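Local coordinates for Avidin/streptavidin (Shewanella denitrificans, PDB 3SZH), which binds biotin with high affinity, as a member of the avidin family, and has an eight-stranded antiparallel barrel in this ligand-free form, at residues L7-A12 and N24-Q29; D17-Y22 and Y36-A41; G30-S35 and Y50-W55; S73-T78 and L99-S104; K92-W97 and K112-F117. All coordinates share one frame; numbering follows the deposited sequence. Where two conformers were deposited one is given.

From the N terminus, interaction 1 closes the first hairpin by bringing 7-12 against 24-29 at the open end of strands 11-14 and 20-26. Interaction 2 crosses it: 17-22 falls within that loop, while its partner 36-41 lies beyond, pairing strand 20-26 with 31-37. Interaction 3, in series with interaction 1, crosses interaction 2 in turn and joins strand 31-37 to 50-57. After strand 60-66, interaction 4 joins strand 73-85 to 92-101 and interaction 5 joins 92-101 to 111-119; these two also cross. The barrel closes where strand 11-14 lies beside 111-119; nearby, Leu7 of interaction 1 packs on Ile93 of interaction 5, and Tyr36 meets Phe117 across the interior.

Interaction 1. Residues L7-A12 and N24-Q29; sequences LTAMSA and NSINAQ
Thr8 and Ala9 meet Ile26 at the edge of the avidin barrel, where the chain entering strand 11-14 runs beside the outgoing end of strand 20-26. Thr8 offers mainly its backbone: its carbonyl carbon C lies 3.5 Å from Ile26 CD1. The isoleucine reaches this far because its chain is extended at chi2 (174°), which carries CD1 outward from a CB already directed at the partner; a branched, purely apolar residue suits a place that also touches Val56. The Thr8 hydroxyl turns back on its own segment, with OG1 giving a 2.7 Å bond to Ala9 O from above that carbonyl's plane. Ala9 is small enough to let the backbones come together, and its CB rests 3.5 Å from Asn24 O and 4.5 Å from Ile26 CG1. Met10 has a positive phi (57°) and, together with Ser11, faces Ile23 in a G1 beta bulge. Its amide N appears to donate to Asn24 O at 3.1 Å, although the position of that oxygen is less certain. The methionine and Asn24 side chains run side by side in the same direction. Ser11, the second residue of the bulge, is buried; its OG is hydrogen-bonded with Trp13 NE1 and itself donates to Thr8 O at 2.6 Å, tilted 16° from the carbonyl plane.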
# COMPACT_ATOMS: atom_id res chain seq x y z
N LEU B 7 -6.90 4.21 -16.75
CA LEU B 7 -6.12 3.45 -15.78
C LEU B 7 -5.94 2.03 -16.29
O LEU B 7 -6.84 1.19 -16.17
CB LEU B 7 -6.83 3.46 -14.42
CG LEU B 7 -6.08 2.89 -13.21
CD1 LEU B 7 -4.82 3.71 -12.97
CD2 LEU B 7 -6.97 2.85 -11.96
N THR B 8 -4.80 1.76 -16.92
CA THR B 8 -4.54 0.46 -17.52
C THR B 8 -3.13 -0.02 -17.23
O THR B 8 -2.27 0.73 -16.76
CB THR B 8 -4.65 0.54 -19.07
OG1 THR B 8 -3.55 1.30 -19.58
CG2 THR B 8 -5.96 1.17 -19.54
N ALA B 9 -2.88 -1.28 -17.57
CA ALA B 9 -1.52 -1.74 -17.64
C ALA B 9 -0.78 -0.83 -18.61
O ALA B 9 -1.37 -0.31 -19.57
CB ALA B 9 -1.45 -3.18 -18.09
N MET B 10 0.52 -0.67 -18.39
CA MET B 10 1.38 0.12 -19.27
C MET B 10 0.88 1.56 -19.41
O MET B 10 0.72 2.10 -20.51
CB MET B 10 1.50 -0.54 -20.65
CG MET B 10 1.81 -2.02 -20.58
SD MET B 10 3.21 -2.48 -19.59
CE MET B 10 4.36 -1.24 -20.04
N SER B 11 0.62 2.20 -18.27
CA SER B 11 0.22 3.61 -18.23
C SER B 11 1.12 4.34 -17.24
O SER B 11 1.52 3.77 -16.21
CB SER B 11 -1.26 3.77 -17.89
OG SER B 11 -1.61 3.26 -16.62
N ALA B 12 1.47 5.58 -17.57
CA ALA B 12 2.37 6.39 -16.77
C ALA B 12 1.68 7.66 -16.29
O ALA B 12 0.86 8.26 -17.00
CB ALA B 12 3.61 6.73 -17.53
N ASN B 24 3.31 -1.17 -14.93
CA ASN B 24 3.70 -2.22 -15.84
C ASN B 24 2.56 -3.19 -16.11
O ASN B 24 1.96 -3.13 -17.17
CB ASN B 24 4.95 -2.90 -15.33
CG ASN B 24 5.36 -4.03 -16.21
OD1 ASN B 24 5.09 -5.18 -15.89
ND2 ASN B 24 5.99 -3.72 -17.33
N SER B 25 2.29 -4.10 -15.19
CA SER B 25 1.23 -5.08 -15.34
C SER B 25 0.09 -4.82 -14.37
O SER B 25 0.28 -4.32 -13.25
CB SER B 25 1.79 -6.50 -15.14
OG SER B 25 2.25 -6.70 -13.82
N ILE B 26 -1.11 -5.15 -14.82
CA ILE B 26 -2.28 -5.31 -13.97
C ILE B 26 -2.89 -6.66 -14.36
O ILE B 26 -3.39 -6.83 -15.47
CB ILE B 26 -3.32 -4.19 -14.13
CG1 ILE B 26 -2.72 -2.81 -13.84
CG2 ILE B 26 -4.53 -4.47 -13.26
CD1 ILE B 26 -3.69 -1.64 -14.14
N ASN B 27 -2.76 -7.64 -13.47
CA ASN B 27 -3.12 -9.02 -13.82
C ASN B 27 -4.61 -9.26 -13.71
O ASN B 27 -5.38 -8.35 -13.44
CB ASN B 27 -2.25 -10.05 -13.08
CG ASN B 27 -2.62 -10.25 -11.61
OD1 ASN B 27 -1.86 -10.93 -10.89
ND2 ASN B 27 -3.71 -9.70 -11.15
N ALA B 28 -5.02 -10.51 -13.92
CA ALA B 28 -6.43 -10.85 -13.98
C ALA B 28 -7.16 -10.53 -12.67
O ALA B 28 -8.36 -10.29 -12.67
CB ALA B 28 -6.61 -12.32 -14.38
N GLN B 29 -6.42 -10.56 -11.56
CA GLN B 29 -6.96 -10.26 -10.24
C GLN B 29 -6.85 -8.76 -9.91
O GLN B 29 -7.34 -8.34 -8.87
CB GLN B 29 -6.23 -11.09 -9.18
CG GLN B 29 -6.63 -12.56 -9.21
CD GLN B 29 -6.10 -13.34 -10.40
OE1 GLN B 29 -6.88 -14.00 -11.11
NE2 GLN B 29 -4.79 -13.29 -10.63

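Interaction 2. Residues D17-Y22 and Y36-A41; sequences DGSTLY and YINRAA
Arg39 reaches across to three residues of 17-22 through hydrogen bonds that lie in or near its guanidinium plane. NH1 donates to Gly18 O at 2.9 Å and to Thr20 OG1 at 2.8 Å, while NH2 donates to Tyr22 OH at 2.9 Å; two nitrogens spread over three acceptors fix the rotation of the flat group. Its chain is extended from CG to NE, as a long reach requires. The Tyr22 ring stands at 76° to the guanidinium. Backbone bonds join Thr20 and Ile37 in both directions, an antiparallel hydrogen-bonded pair. Past the strand end a side chain takes over: Ser19 OG, set beside its own backbone N (chi1 -58°), accepts from Arg39 N in a nearly straight bond of 2.9 Å. Asn38 OD1 accepts from Ala40 N, an Asx turn suited to asparagine. A water accepts from Ala41 N and donates to Asp17 O. Among the packing contacts, Ile37 CD1 makes an apolar one with Tyr22 CE1 at 3.7 Å. Tyr36 puts a ring face under Thr20 O, and its OH is 3.3 Å from Ser19 CB. The contact belongs to the hairpin of strands 20-26 and 31-37; Ser19 and Tyr36, with nearby Asn15, resemble the serine, tyrosine and asparagine that in avidin relatives hold the biotin ureido oxygen at the deep end of the pocket within the barrel.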
# COMPACT_ATOMS: atom_id res chain seq x y z
N ASP B 17 5.31 17.02 -8.16
CA ASP B 17 6.75 17.14 -7.96
C ASP B 17 7.54 16.77 -9.20
O ASP B 17 8.77 16.92 -9.21
CB ASP B 17 7.20 16.22 -6.84
CG ASP B 17 6.59 16.57 -5.51
OD1 ASP B 17 6.34 17.77 -5.24
OD2 ASP B 17 6.38 15.63 -4.71
N GLY B 18 6.86 16.23 -10.22
CA GLY B 18 7.55 15.69 -11.40
C GLY B 18 7.88 14.20 -11.32
O GLY B 18 8.54 13.68 -12.22
N SER B 19 7.42 13.52 -10.27
CA SER B 19 7.70 12.08 -10.09
C SER B 19 6.74 11.25 -10.90
O SER B 19 5.57 11.60 -11.01
CB SER B 19 7.56 11.74 -8.62
OG SER B 19 8.44 12.52 -7.85
N THR B 20 7.21 10.12 -11.43
CA THR B 20 6.38 9.29 -12.30
C THR B 20 6.17 7.88 -11.74
O THR B 20 7.14 7.19 -11.37
CB THR B 20 6.99 9.16 -13.70
OG1 THR B 20 7.23 10.47 -14.22
CG2 THR B 20 6.09 8.38 -14.66
N LEU B 21 4.91 7.46 -11.73
CA LEU B 21 4.51 6.07 -11.63
C LEU B 21 4.37 5.46 -13.01
O LEU B 21 3.56 5.93 -13.81
CB LEU B 21 3.19 5.94 -10.87
CG LEU B 21 2.56 4.54 -10.84
CD1 LEU B 21 3.42 3.59 -10.01
CD2 LEU B 21 1.14 4.57 -10.30
N TYR B 22 5.16 4.43 -13.27
CA TYR B 22 5.11 3.62 -14.49
C TYR B 22 4.39 2.33 -14.14
O TYR B 22 5.00 1.45 -13.49
CB TYR B 22 6.53 3.34 -15.02
CG TYR B 22 7.36 4.57 -15.29
CD1 TYR B 22 8.16 5.12 -14.27
CD2 TYR B 22 7.35 5.20 -16.55
CE1 TYR B 22 8.94 6.25 -14.50
CE2 TYR B 22 8.14 6.31 -16.79
CZ TYR B 22 8.94 6.83 -15.76
OH TYR B 22 9.72 7.95 -15.94
N TYR B 36 8.70 3.35 -9.98
CA TYR B 36 8.50 4.75 -9.60
C TYR B 36 9.83 5.47 -9.71
O TYR B 36 10.86 4.97 -9.22
CB TYR B 36 7.97 4.80 -8.18
CG TYR B 36 7.46 6.14 -7.74
CD1 TYR B 36 8.31 7.07 -7.16
CD2 TYR B 36 6.13 6.49 -7.92
CE1 TYR B 36 7.84 8.31 -6.73
CE2 TYR B 36 5.64 7.74 -7.47
CZ TYR B 36 6.51 8.62 -6.88
OH TYR B 36 6.03 9.84 -6.45
N ILE B 37 9.79 6.65 -10.32
CA ILE B 37 10.95 7.53 -10.32
C ILE B 37 10.58 8.84 -9.64
O ILE B 37 9.69 9.58 -10.10
CB ILE B 37 11.54 7.78 -11.72
CG1 ILE B 37 12.02 6.46 -12.34
CG2 ILE B 37 12.67 8.81 -11.65
CD1 ILE B 37 12.60 6.58 -13.76
N ASN B 38 11.24 9.08 -8.51
CA ASN B 38 11.07 10.31 -7.73
C ASN B 38 11.89 11.42 -8.35
O ASN B 38 13.07 11.25 -8.68
CB ASN B 38 11.55 10.01 -6.30
CG ASN B 38 11.63 11.23 -5.41
OD1 ASN B 38 10.79 12.12 -5.47
ND2 ASN B 38 12.63 11.26 -4.55
N ARG B 39 11.26 12.58 -8.49
CA ARG B 39 11.97 13.76 -8.98
C ARG B 39 11.69 15.00 -8.12
O ARG B 39 11.79 16.14 -8.60
CB ARG B 39 11.62 14.03 -10.45
CG ARG B 39 11.96 12.84 -11.35
CD ARG B 39 11.88 13.20 -12.82
NE ARG B 39 11.99 12.02 -13.68
CZ ARG B 39 10.97 11.22 -13.97
NH1 ARG B 39 9.76 11.44 -13.51
NH2 ARG B 39 11.18 10.16 -14.74
N ALA B 40 11.30 14.79 -6.86
CA ALA B 40 11.01 15.91 -5.95
C ALA B 40 12.29 16.67 -5.59
O ALA B 40 13.19 16.13 -4.95
CB ALA B 40 10.30 15.43 -4.73
N ALA B 41 12.37 17.93 -6.03
CA ALA B 41 13.58 18.74 -5.85
C ALA B 41 14.02 18.81 -4.40
O ALA B 41 13.20 19.05 -3.51
CB ALA B 41 13.37 20.14 -6.42
O HOH W 1 10.10 18.88 -7.66

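Interaction 3. Residues G30-S35 and Y50-W55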
# COMPACT_ATOMS: atom_id res chain seq x y z
N GLY B 30 -6.21 -7.98 -10.77
CA GLY B 30 -5.98 -6.55 -10.51
C GLY B 30 -4.72 -6.29 -9.71
O GLY B 30 -4.51 -5.18 -9.26
N GLU B 31 -3.86 -7.28 -9.51
CA GLU B 31 -2.60 -7.02 -8.85
C GLU B 31 -1.67 -6.26 -9.77
O GLU B 31 -1.58 -6.57 -10.96
CB GLU B 31 -1.93 -8.30 -8.36
CG GLU B 31 -1.03 -7.98 -7.20
CD GLU B 31 -0.28 -9.15 -6.61
OE1 GLU B 31 -0.64 -10.32 -6.84
OE2 GLU B 31 0.67 -8.87 -5.86
N LEU B 32 -1.01 -5.24 -9.23
CA LEU B 32 -0.22 -4.30 -10.00
C LEU B 32 1.27 -4.50 -9.78
O LEU B 32 1.71 -4.74 -8.64
CB LEU B 32 -0.63 -2.87 -9.58
CG LEU B 32 0.08 -1.66 -10.16
CD1 LEU B 32 -0.88 -0.48 -10.24
CD2 LEU B 32 1.31 -1.31 -9.34
N THR B 33 2.05 -4.31 -10.83
CA THR B 33 3.49 -4.13 -10.74
C THR B 33 3.85 -2.86 -11.50
O THR B 33 3.11 -2.41 -12.38
CB THR B 33 4.31 -5.28 -11.32
OG1 THR B 33 4.19 -5.29 -12.74
CG2 THR B 33 3.90 -6.64 -10.73
N GLY B 34 4.98 -2.28 -11.15
CA GLY B 34 5.48 -1.12 -11.87
C GLY B 34 6.76 -0.60 -11.28
O GLY B 34 7.43 -1.29 -10.48
N SER B 35 7.13 0.60 -11.67
CA SER B 35 8.33 1.30 -11.21
C SER B 35 7.95 2.73 -10.87
O SER B 35 7.00 3.28 -11.44
CB SER B 35 9.41 1.33 -12.29
OG SER B 35 9.83 0.03 -12.67
N TYR B 50 12.39 2.64 -8.67
CA TYR B 50 12.05 1.88 -7.45
C TYR B 50 10.87 0.98 -7.75
O TYR B 50 9.86 1.43 -8.29
CB TYR B 50 11.75 2.80 -6.25
CG TYR B 50 13.01 3.46 -5.75
CD1 TYR B 50 13.51 4.63 -6.31
CD2 TYR B 50 13.75 2.86 -4.73
CE1 TYR B 50 14.71 5.19 -5.86
CE2 TYR B 50 14.95 3.41 -4.30
CZ TYR B 50 15.44 4.56 -4.87
OH TYR B 50 16.63 5.12 -4.48
N PRO B 51 10.98 -0.33 -7.49
CA PRO B 51 9.84 -1.22 -7.73
C PRO B 51 8.57 -0.87 -6.95
O PRO B 51 8.65 -0.44 -5.79
CB PRO B 51 10.38 -2.60 -7.33
CG PRO B 51 11.86 -2.49 -7.56
CD PRO B 51 12.19 -1.09 -7.11
N VAL B 52 7.44 -1.11 -7.58
CA VAL B 52 6.12 -0.83 -7.04
C VAL B 52 5.25 -2.08 -7.11
O VAL B 52 5.29 -2.82 -8.11
CB VAL B 52 5.45 0.29 -7.88
CG1 VAL B 52 4.01 0.56 -7.43
CG2 VAL B 52 6.28 1.57 -7.86
N ASN B 53 4.46 -2.29 -6.07
CA ASN B 53 3.37 -3.25 -6.15
C ASN B 53 2.07 -2.57 -5.69
O ASN B 53 2.09 -1.42 -5.28
CB ASN B 53 3.69 -4.56 -5.37
CG ASN B 53 3.98 -4.33 -3.91
OD1 ASN B 53 3.53 -3.35 -3.32
ND2 ASN B 53 4.73 -5.26 -3.30
N GLY B 54 0.95 -3.28 -5.80
CA GLY B 54 -0.33 -2.70 -5.40
C GLY B 54 -1.49 -3.45 -5.99
O GLY B 54 -1.35 -4.62 -6.40
N TRP B 55 -2.61 -2.74 -6.10
CA TRP B 55 -3.90 -3.31 -6.53
C TRP B 55 -4.70 -2.26 -7.28
O TRP B 55 -4.65 -1.07 -6.94
CB TRP B 55 -4.75 -3.72 -5.31
CG TRP B 55 -4.16 -4.82 -4.49
CD1 TRP B 55 -3.56 -4.69 -3.28
CD2 TRP B 55 -4.16 -6.21 -4.81
NE1 TRP B 55 -3.13 -5.93 -2.85
CE2 TRP B 55 -3.48 -6.88 -3.77
CE3 TRP B 55 -4.65 -6.97 -5.89
CZ2 TRP B 55 -3.29 -8.28 -3.77
CZ3 TRP B 55 -4.46 -8.34 -5.90
CH2 TRP B 55 -3.78 -8.99 -4.85
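Glu31 CG stands anti to its backbone N (chi1 -155°), which carries it to the Trp55 ring, and the indole's turn about chi2 (105°) presents a face to it. The result is a CH-pi contact: Glu31 CG is 3.8 Å from the centroid of the six-membered ring of Trp55, 16° off the normal, and Glu31 CB comes to 3.5 Å from Trp55 CZ3. A long chain with an acidic end suits the place, because OE2 goes on to bond Asn53 ND2 of the second subunit. On the other side of the sheet Leu32 CD2 packs on Val52 CG1 at 3.8 Å, both branched residues within the barrel wall. Gly54, opposite Leu32, has backbone angles at which a beta carbon would press on the carbonyl O of Asn53, which explains the glycine. Gly34 and Val52 form the other hydrogen-bonded pair, and Val52 CG2 reaches Ser35 C at 3.6 Å. The backbones are joined by Leu32 N to Gly54 O (2.9 Å), a weak return bond from Gly54 N, and reciprocal bonds between Gly34 and Val52. Antiparallel strands 31-37 and 50-57 thus run between 20-26 on one flank and 60-66 on the other. Leu32 meets Ile23 and Ile61, Val52 meets Leu21 and Phe63, and the face bearing Asn53 and Trp55 takes the second subunit.

Interaction 4. Residues S73-T78 and L99-S104; sequences SCNSIT and LVVNGS
In the antiparallel beta hairpin of strands 73-85 and 92-101 of the avidin barrel, Ile77 and Val100 form a hydrogen-bonded pair, with Ile77 N reaching Val100 O at 2.9 Å and the return bond closing at 3.0 Å. On one face Ile77 CB lies 4.2 Å from Val100 CG1, and both residues pack on the second subunit. Two residues before Ile77 the chain turns a corner at Asn75, whose positive phi (59°) is one that asparagine tolerates well. Its carbonyl accepts from Asn102 N at 2.9 Å. Its chi1 (-155°, CG anti to the backbone N) brings CG toward Asn102; OD1 then accepts a hydrogen bond from Asn102 ND2 at 3.0 Å, the amide planes being 63° apart. An alanine at Asn75 would probably leave Asn102 ND2 without this mate, its amide then held across the interface through OD1. There Asn102 OD1 accepts from Thr59 N of the second subunit, coupling corner to interface. Cys74, just before the corner, is tied to Cys45 by a disulfide. Asn102 and Gly103 form the middle of a type II turn, in which Gly103 takes the positive phi and Val101 O accepts from both Ser104 N and Ser104 OG, the latter at 2.7 Å.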
# COMPACT_ATOMS: atom_id res chain seq x y z
N SER B 73 19.32 4.15 -0.86
CA SER B 73 18.30 3.86 0.15
C SER B 73 17.83 5.15 0.80
O SER B 73 18.65 6.00 1.17
CB SER B 73 18.89 2.99 1.25
OG SER B 73 17.94 2.85 2.29
N CYS B 74 16.52 5.24 1.02
CA CYS B 74 15.94 6.26 1.89
C CYS B 74 15.22 5.68 3.11
O CYS B 74 14.45 6.37 3.77
CB CYS B 74 15.08 7.25 1.08
SG CYS B 74 16.09 8.16 -0.19
N ASN B 75 15.50 4.40 3.41
CA ASN B 75 15.16 3.83 4.72
C ASN B 75 13.68 3.87 5.09
O ASN B 75 13.33 4.00 6.26
CB ASN B 75 16.00 4.50 5.83
CG ASN B 75 16.16 3.61 7.02
OD1 ASN B 75 16.32 2.41 6.88
ND2 ASN B 75 16.15 4.21 8.22
N SER B 76 12.80 3.79 4.08
CA SER B 76 11.39 4.00 4.33
C SER B 76 10.56 3.39 3.19
O SER B 76 11.12 2.88 2.22
CB SER B 76 11.11 5.50 4.45
OG SER B 76 11.53 6.16 3.27
N ILE B 77 9.24 3.43 3.37
CA ILE B 77 8.27 2.87 2.42
C ILE B 77 7.15 3.90 2.28
O ILE B 77 6.63 4.39 3.29
CB ILE B 77 7.64 1.55 2.97
CG1 ILE B 77 8.72 0.50 3.29
CG2 ILE B 77 6.60 0.99 1.97
CD1 ILE B 77 8.21 -0.67 4.10
N THR B 78 6.76 4.21 1.04
CA THR B 78 5.60 5.05 0.79
C THR B 78 4.47 4.23 0.20
O THR B 78 4.71 3.36 -0.65
CB THR B 78 5.94 6.21 -0.16
OG1 THR B 78 6.98 6.97 0.45
CG2 THR B 78 4.72 7.14 -0.42
N LEU B 99 4.03 7.72 4.49
CA LEU B 99 5.45 7.36 4.47
C LEU B 99 5.85 6.87 5.85
O LEU B 99 5.73 7.62 6.83
CB LEU B 99 6.26 8.60 4.08
CG LEU B 99 7.80 8.63 4.10
CD1 LEU B 99 8.43 8.73 5.48
CD2 LEU B 99 8.39 7.45 3.35
N VAL B 100 6.32 5.63 5.95
CA VAL B 100 6.80 5.09 7.20
C VAL B 100 8.31 4.83 7.11
O VAL B 100 8.80 4.23 6.16
CB VAL B 100 5.99 3.84 7.68
CG1 VAL B 100 6.04 2.68 6.68
CG2 VAL B 100 6.45 3.37 9.07
N VAL B 101 9.01 5.31 8.13
CA VAL B 101 10.45 5.19 8.22
C VAL B 101 10.86 4.02 9.11
O VAL B 101 10.32 3.82 10.20
CB VAL B 101 11.07 6.53 8.77
CG1 VAL B 101 12.61 6.48 8.76
CG2 VAL B 101 10.57 7.73 7.97
N ASN B 102 11.82 3.25 8.62
CA ASN B 102 12.45 2.17 9.39
C ASN B 102 12.91 2.71 10.74
O ASN B 102 13.49 3.80 10.79
CB ASN B 102 13.60 1.60 8.56
CG ASN B 102 14.32 0.45 9.23
OD1 ASN B 102 13.81 -0.19 10.15
ND2 ASN B 102 15.53 0.17 8.73
N GLY B 103 12.60 2.00 11.83
CA GLY B 103 13.02 2.41 13.17
C GLY B 103 12.05 3.33 13.88
O GLY B 103 12.37 3.79 14.98
N SER B 104 10.88 3.57 13.29
CA SER B 104 9.89 4.43 13.95
C SER B 104 9.39 3.82 15.25
O SER B 104 9.41 2.60 15.44
CB SER B 104 8.71 4.71 13.03
OG SER B 104 9.10 5.49 11.91
O HOH W 2 15.90 4.60 11.51

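Interaction 5. Residues K92-W97 and K112-F117; sequences KISTLW and KGQDVF
Asp115 O is gripped twice by Thr95: Thr95 N donates at 2.9 Å, nearly in line with the carbonyl, and Thr95 OG1 donates at 2.8 Å, tilted 27° from the carbonyl plane. OG1 reaches the oxygen because chi1 (72°) sets it between the backbone N and carbonyl carbon; threonine's hydroxyl, on a short branched stem, can thus serve its strand neighbour. Asp115 N returns a bond to Thr95 O, and further reciprocal bonds join Ile93 with Phe117 and Trp97 with Gly113, giving a regular antiparallel pair of strands. The Trp97 indole folds back over the opposite backbone, with Gly113 N 3.4 Å above its plane over the centre and Gly113 CA 3.8 Å from the five-membered ring centroid in a CH-pi contact. Only glycine fits beneath it, since a beta carbon would run into CZ2. The single N-H of NE1 is shared between Asp115 OD1, a weak bond of 3.1 Å, and a water held by Gln114 O. An alanine at Trp97 would probably bare the backbone of Gly113 and leave Asp115 OD1 without this donor. On the other face Gln114 NE2 makes weak bonds to Thr95 O and Ser94 OG, and Leu96 CD2 packs 3.9 Å from Gln114 CB. Phe117 turns its ring edge to Ile93 O and Thr95 OG1. Asp115 has firmer partners elsewhere, Gln16 NE2 on OD1 and Trp80 NE1 on OD2, so the carboxylate is probably well oriented, consistent with the aspartate that faces the biotin ureido group in avidin relatives.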
# COMPACT_ATOMS: atom_id res chain seq x y z
N LYS B 92 -6.35 11.46 -14.48
CA LYS B 92 -5.58 11.75 -13.28
C LYS B 92 -5.82 10.67 -12.26
O LYS B 92 -6.84 9.98 -12.30
CB LYS B 92 -5.98 13.10 -12.68
CG LYS B 92 -5.68 14.32 -13.56
CD LYS B 92 -5.93 15.63 -12.83
CE LYS B 92 -5.81 16.81 -13.79
NZ LYS B 92 -4.40 17.18 -14.08
N ILE B 93 -4.87 10.50 -11.36
CA ILE B 93 -5.06 9.67 -10.18
C ILE B 93 -4.85 10.57 -8.96
O ILE B 93 -3.77 11.13 -8.77
CB ILE B 93 -4.06 8.48 -10.11
CG1 ILE B 93 -4.11 7.62 -11.40
CG2 ILE B 93 -4.37 7.59 -8.90
CD1 ILE B 93 -3.02 6.54 -11.46
N SER B 94 -5.91 10.73 -8.18
CA SER B 94 -5.85 11.55 -6.99
C SER B 94 -5.59 10.63 -5.81
O SER B 94 -6.34 9.67 -5.62
CB SER B 94 -7.17 12.30 -6.83
OG SER B 94 -7.12 13.09 -5.68
N THR B 95 -4.56 10.95 -5.02
CA THR B 95 -4.09 10.05 -3.98
C THR B 95 -3.84 10.75 -2.65
O THR B 95 -3.56 11.95 -2.59
CB THR B 95 -2.76 9.33 -4.36
OG1 THR B 95 -1.68 10.25 -4.32
CG2 THR B 95 -2.83 8.66 -5.72
N LEU B 96 -3.85 9.94 -1.60
CA LEU B 96 -3.32 10.29 -0.30
C LEU B 96 -2.24 9.26 0.01
O LEU B 96 -2.48 8.06 -0.15
CB LEU B 96 -4.40 10.22 0.77
CG LEU B 96 -5.58 11.16 0.57
CD1 LEU B 96 -6.60 10.97 1.69
CD2 LEU B 96 -5.13 12.62 0.48
N TRP B 97 -1.08 9.72 0.46
CA TRP B 97 0.02 8.81 0.76
C TRP B 97 0.42 8.87 2.22
O TRP B 97 0.16 9.85 2.93
CB TRP B 97 1.23 9.08 -0.15
CG TRP B 97 1.75 10.50 -0.15
CD1 TRP B 97 1.48 11.46 -1.07
CD2 TRP B 97 2.64 11.10 0.81
NE1 TRP B 97 2.15 12.63 -0.76
CE2 TRP B 97 2.88 12.43 0.38
CE3 TRP B 97 3.30 10.64 1.96
CZ2 TRP B 97 3.71 13.31 1.08
CZ3 TRP B 97 4.12 11.51 2.65
CH2 TRP B 97 4.31 12.84 2.21
N LYS B 112 2.34 12.08 6.08
CA LYS B 112 1.21 11.99 5.18
C LYS B 112 1.16 13.17 4.24
O LYS B 112 1.57 14.28 4.60
CB LYS B 112 -0.11 11.96 5.95
CG LYS B 112 -0.34 10.76 6.82
CD LYS B 112 -1.65 10.90 7.58
CE LYS B 112 -1.82 9.75 8.55
NZ LYS B 112 -0.52 9.46 9.22
N GLY B 113 0.58 12.95 3.07
CA GLY B 113 0.33 14.03 2.14
C GLY B 113 -0.56 13.63 1.00
O GLY B 113 -1.12 12.53 0.98
N GLN B 114 -0.72 14.56 0.06
CA GLN B 114 -1.58 14.36 -1.11
C GLN B 114 -0.76 14.51 -2.36
O GLN B 114 -0.02 15.47 -2.50
CB GLN B 114 -2.80 15.33 -1.18
CG GLN B 114 -3.42 15.38 -2.63
CD GLN B 114 -4.95 15.10 -2.78
OE1 GLN B 114 -5.78 15.94 -2.37
NE2 GLN B 114 -5.31 13.98 -3.48
N ASP B 115 -0.90 13.56 -3.28
CA ASP B 115 -0.31 13.67 -4.63
C ASP B 115 -1.41 13.54 -5.66
O ASP B 115 -2.28 12.67 -5.53
CB ASP B 115 0.68 12.53 -4.91
CG ASP B 115 2.04 12.70 -4.26
OD1 ASP B 115 2.34 13.74 -3.64
OD2 ASP B 115 2.80 11.72 -4.37
N VAL B 116 -1.37 14.39 -6.69
CA VAL B 116 -2.25 14.21 -7.85
C VAL B 116 -1.36 13.90 -9.03
O VAL B 116 -0.45 14.67 -9.35
CB VAL B 116 -3.14 15.43 -8.11
CG1 VAL B 116 -3.93 15.20 -9.37
CG2 VAL B 116 -4.07 15.67 -6.90
N PHE B 117 -1.58 12.73 -9.63
CA PHE B 117 -0.80 12.27 -10.77
C PHE B 117 -1.64 12.54 -12.02
O PHE B 117 -2.86 12.33 -12.03
CB PHE B 117 -0.50 10.77 -10.65
CG PHE B 117 0.44 10.40 -9.55
CD1 PHE B 117 -0.03 10.26 -8.24
CD2 PHE B 117 1.78 10.18 -9.83
CE1 PHE B 117 0.85 9.90 -7.23
CE2 PHE B 117 2.67 9.80 -8.81
CZ PHE B 117 2.20 9.67 -7.51
O HOH W 3 2.61 15.74 -1.24